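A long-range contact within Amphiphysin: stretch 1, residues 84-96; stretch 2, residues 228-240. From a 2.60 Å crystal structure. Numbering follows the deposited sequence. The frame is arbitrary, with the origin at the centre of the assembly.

Stretch 1, residues 84-96: IYEPQWSGYDALQ
Stretch 2, residues 228-240: ELEAIVDKLATES

Stretch 1 leaves a helix at Y85, passes through a type I turn (E86 to W89) and a type II turn (W89 to Y92), and re-enters helix at Y92. Stretch 2 enters already helical at E228. The helices run nearly antiparallel (162°), their axes 10.1 Å apart at closest approach, and no hydrogen bond joins the stretches; packing is largely apolar.

Y85 (phi/psi -89/128, chi1 t) points toward stretch 2. Its OH donates to S90 O (2.7 Å), tying the loop together, while Y85 CZ lies 3.7 Å from L236 CD2. W89 closes the first turn through W89 N to E86 O (3.1 Å); its indole (chi1 m, chi2 -9°) brings CE3 within 3.8 Å of L236 CD2, so L236 (chi1 t, chi2 p) meets both aromatic rings with this methyl.

S90 (-70/152, chi1 p) sits beside L236, CA to CA 5.8 Å, and its CB approaches E239 OE1 at 3.4 Å. G91 (78/5) is the N-cap, its CA 5.5 Å from I232 CA and 3.8 Å from I232 CG2; a CB there would clash with that methyl. A94 CB meets I232 CD1 (3.6 Å; I232 chi1 m, chi2 t). L95 N hydrogen-bonds G91 O (2.9 Å) in the first helical turn, and L95 (chi1 t, chi2 p) brings CD1 3.7 Å from L229 CD2 (L229 chi1 m, chi2 t).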

# COMPACT_ATOMS: atom_id res chain seq x y z
N ILE A 84 7.38 -12.59 17.64
CA ILE A 84 8.37 -12.05 18.56
C ILE A 84 7.78 -11.71 19.93
O ILE A 84 8.50 -11.47 20.90
CB ILE A 84 9.03 -10.79 17.92
CG1 ILE A 84 10.27 -10.37 18.70
CG2 ILE A 84 8.03 -9.61 17.84
CD1 ILE A 84 11.23 -9.54 17.90
N TYR A 85 6.45 -11.63 19.98
CA TYR A 85 5.70 -11.42 21.20
C TYR A 85 5.47 -12.80 21.71
O TYR A 85 5.00 -13.67 20.97
CB TYR A 85 4.37 -10.78 20.86
CG TYR A 85 3.67 -10.04 21.96
CD1 TYR A 85 3.48 -8.67 21.88
CD2 TYR A 85 3.13 -10.71 23.03
CE1 TYR A 85 2.81 -7.99 22.86
CE2 TYR A 85 2.45 -10.03 24.02
CZ TYR A 85 2.30 -8.67 23.92
OH TYR A 85 1.62 -8.00 24.89
N GLU A 86 5.81 -13.05 22.96
CA GLU A 86 5.87 -14.41 23.45
C GLU A 86 4.58 -14.83 24.15
O GLU A 86 3.88 -13.99 24.74
CB GLU A 86 7.08 -14.55 24.35
CG GLU A 86 8.33 -14.03 23.67
CD GLU A 86 9.61 -14.53 24.28
OE1 GLU A 86 9.57 -15.06 25.42
OE2 GLU A 86 10.66 -14.38 23.62
N PRO A 87 4.27 -16.13 24.09
CA PRO A 87 3.05 -16.67 24.70
C PRO A 87 2.88 -16.29 26.17
O PRO A 87 1.81 -15.92 26.63
CB PRO A 87 3.23 -18.19 24.57
CG PRO A 87 4.19 -18.38 23.45
CD PRO A 87 5.07 -17.18 23.44
N GLN A 88 3.97 -16.37 26.90
CA GLN A 88 3.94 -16.17 28.34
C GLN A 88 3.73 -14.70 28.78
O GLN A 88 3.47 -14.45 29.96
CB GLN A 88 5.22 -16.76 28.96
CG GLN A 88 6.41 -15.82 29.03
CD GLN A 88 7.40 -15.96 27.88
OE1 GLN A 88 7.19 -16.77 26.94
NE2 GLN A 88 8.48 -15.17 27.95
N TRP A 89 3.90 -13.74 27.86
CA TRP A 89 3.66 -12.32 28.19
C TRP A 89 2.17 -12.05 28.23
O TRP A 89 1.38 -12.76 27.61
CB TRP A 89 4.34 -11.39 27.17
CG TRP A 89 5.83 -11.57 27.08
CD1 TRP A 89 6.61 -12.31 27.90
CD2 TRP A 89 6.71 -11.01 26.09
NE1 TRP A 89 7.92 -12.26 27.49
CE2 TRP A 89 8.01 -11.46 26.39
CE3 TRP A 89 6.53 -10.18 24.99
CZ2 TRP A 89 9.13 -11.10 25.62
CZ3 TRP A 89 7.63 -9.83 24.23
CH2 TRP A 89 8.90 -10.29 24.54
N SER A 90 1.77 -11.04 28.97
CA SER A 90 0.36 -10.68 29.01
C SER A 90 -0.06 -10.08 27.66
O SER A 90 0.76 -9.50 26.94
CB SER A 90 0.05 -9.74 30.18
OG SER A 90 0.20 -8.38 29.82
N GLY A 91 -1.34 -10.23 27.33
CA GLY A 91 -1.89 -9.78 26.07
C GLY A 91 -1.59 -10.66 24.86
O GLY A 91 -1.95 -10.30 23.74
N TYR A 92 -0.94 -11.80 25.03
CA TYR A 92 -0.49 -12.54 23.86
C TYR A 92 -1.66 -13.10 23.02
O TYR A 92 -1.63 -13.00 21.80
CB TYR A 92 0.52 -13.64 24.20
CG TYR A 92 0.86 -14.50 22.99
CD1 TYR A 92 1.83 -14.11 22.08
CD2 TYR A 92 0.16 -15.68 22.75
CE1 TYR A 92 2.11 -14.90 20.96
CE2 TYR A 92 0.43 -16.47 21.64
CZ TYR A 92 1.40 -16.07 20.76
OH TYR A 92 1.67 -16.86 19.67
N ASP A 93 -2.66 -13.70 23.65
CA ASP A 93 -3.75 -14.32 22.89
C ASP A 93 -4.62 -13.22 22.30
O ASP A 93 -5.13 -13.34 21.18
CB ASP A 93 -4.61 -15.25 23.77
CG ASP A 93 -3.82 -16.40 24.38
OD1 ASP A 93 -3.04 -17.09 23.68
OD2 ASP A 93 -3.96 -16.69 25.59
N ALA A 94 -4.77 -12.15 23.10
CA ALA A 94 -5.43 -10.92 22.67
C ALA A 94 -4.76 -10.33 21.43
O ALA A 94 -5.43 -9.74 20.61
CB ALA A 94 -5.44 -9.90 23.78
N LEU A 95 -3.44 -10.49 21.30
CA LEU A 95 -2.70 -9.95 20.17
C LEU A 95 -2.98 -10.78 18.95
O LEU A 95 -3.31 -10.23 17.90
CB LEU A 95 -1.20 -9.98 20.45
CG LEU A 95 -0.26 -9.52 19.34
CD1 LEU A 95 -0.14 -8.03 19.40
CD2 LEU A 95 1.09 -10.15 19.49
N GLN A 96 -2.86 -12.10 19.09
CA GLN A 96 -3.21 -13.00 18.01
C GLN A 96 -4.58 -12.61 17.49
O GLN A 96 -4.77 -12.52 16.29
CB GLN A 96 -3.29 -14.44 18.48
CG GLN A 96 -2.00 -15.03 18.98
CD GLN A 96 -0.96 -15.19 17.88
OE1 GLN A 96 -1.28 -15.60 16.76
NE2 GLN A 96 0.30 -14.88 18.21
N GLU A 228 -7.02 -0.95 20.50
CA GLU A 228 -7.02 -2.16 21.30
C GLU A 228 -5.58 -2.67 21.46
O GLU A 228 -5.17 -3.05 22.55
CB GLU A 228 -7.93 -3.24 20.67
CG GLU A 228 -8.74 -4.07 21.66
CD GLU A 228 -9.51 -3.22 22.66
OE1 GLU A 228 -8.88 -2.68 23.61
OE2 GLU A 228 -10.75 -3.08 22.52
N LEU A 229 -4.81 -2.63 20.37
CA LEU A 229 -3.43 -3.11 20.35
C LEU A 229 -2.54 -2.21 21.21
O LEU A 229 -1.68 -2.67 21.96
CB LEU A 229 -2.91 -3.14 18.91
CG LEU A 229 -3.35 -4.30 18.01
CD1 LEU A 229 -2.91 -4.06 16.60
CD2 LEU A 229 -2.79 -5.61 18.51
N GLU A 230 -2.77 -0.92 21.09
CA GLU A 230 -2.12 0.05 21.95
C GLU A 230 -2.34 -0.29 23.41
O GLU A 230 -1.40 -0.27 24.19
CB GLU A 230 -2.68 1.44 21.68
CG GLU A 230 -1.61 2.48 21.40
CD GLU A 230 -2.20 3.81 20.98
OE1 GLU A 230 -3.37 3.87 20.49
OE2 GLU A 230 -1.47 4.80 21.15
N ALA A 231 -3.58 -0.62 23.79
CA ALA A 231 -3.96 -0.84 25.19
C ALA A 231 -3.28 -2.07 25.72
O ALA A 231 -2.58 -2.01 26.71
CB ALA A 231 -5.46 -0.97 25.34
N ILE A 232 -3.45 -3.18 25.03
CA ILE A 232 -2.72 -4.41 25.34
C ILE A 232 -1.24 -4.17 25.64
O ILE A 232 -0.70 -4.70 26.61
CB ILE A 232 -2.86 -5.39 24.15
CG1 ILE A 232 -4.31 -5.93 24.09
CG2 ILE A 232 -1.82 -6.50 24.25
CD1 ILE A 232 -4.71 -6.53 22.76
N VAL A 233 -0.58 -3.37 24.81
CA VAL A 233 0.87 -3.17 24.93
C VAL A 233 1.20 -2.25 26.12
O VAL A 233 2.29 -2.34 26.66
CB VAL A 233 1.48 -2.64 23.60
CG1 VAL A 233 2.92 -2.23 23.77
CG2 VAL A 233 1.39 -3.70 22.51
N ASP A 234 0.26 -1.39 26.51
CA ASP A 234 0.37 -0.57 27.74
C ASP A 234 0.40 -1.44 28.98
O ASP A 234 1.18 -1.20 29.88
CB ASP A 234 -0.81 0.40 27.89
CG ASP A 234 -0.38 1.88 27.86
OD1 ASP A 234 0.11 2.41 28.90
OD2 ASP A 234 -0.52 2.58 26.82
N LYS A 235 -0.47 -2.45 29.02
CA LYS A 235 -0.57 -3.39 30.13
C LYS A 235 0.67 -4.23 30.24
O LYS A 235 1.06 -4.57 31.34
CB LYS A 235 -1.77 -4.34 29.98
CG LYS A 235 -3.11 -3.71 30.34
CD LYS A 235 -4.26 -4.72 30.17
CE LYS A 235 -5.50 -4.12 29.45
NZ LYS A 235 -6.21 -5.08 28.53
N LEU A 236 1.28 -4.60 29.11
CA LEU A 236 2.56 -5.31 29.18
C LEU A 236 3.69 -4.37 29.63
O LEU A 236 4.60 -4.78 30.33
CB LEU A 236 2.91 -5.96 27.85
CG LEU A 236 4.26 -6.69 27.87
CD1 LEU A 236 4.32 -7.74 28.98
CD2 LEU A 236 4.56 -7.33 26.53
N ALA A 237 3.62 -3.11 29.24
CA ALA A 237 4.59 -2.11 29.65
C ALA A 237 4.48 -1.79 31.14
O ALA A 237 5.50 -1.52 31.78
CB ALA A 237 4.45 -0.83 28.83
N THR A 238 3.28 -1.83 31.71
CA THR A 238 3.11 -1.53 33.13
C THR A 238 3.54 -2.73 33.98
O THR A 238 4.29 -2.56 34.94
CB THR A 238 1.66 -1.05 33.49
OG1 THR A 238 0.68 -1.99 33.04
CG2 THR A 238 1.30 0.28 32.75
N GLU A 239 3.10 -3.92 33.60
CA GLU A 239 3.40 -5.15 34.35
C GLU A 239 4.90 -5.42 34.35
O GLU A 239 5.53 -5.48 35.40
CB GLU A 239 2.60 -6.36 33.80
CG GLU A 239 3.17 -7.75 34.14
CD GLU A 239 2.55 -8.86 33.29
OE1 GLU A 239 1.30 -8.91 33.21
OE2 GLU A 239 3.32 -9.68 32.70
N SER A 240 5.48 -5.56 33.17
CA SER A 240 6.91 -5.86 33.05
C SER A 240 7.83 -4.78 33.63
O SER A 240 9.03 -5.02 33.75
CB SER A 240 7.30 -6.11 31.59
OG SER A 240 7.83 -4.94 31.00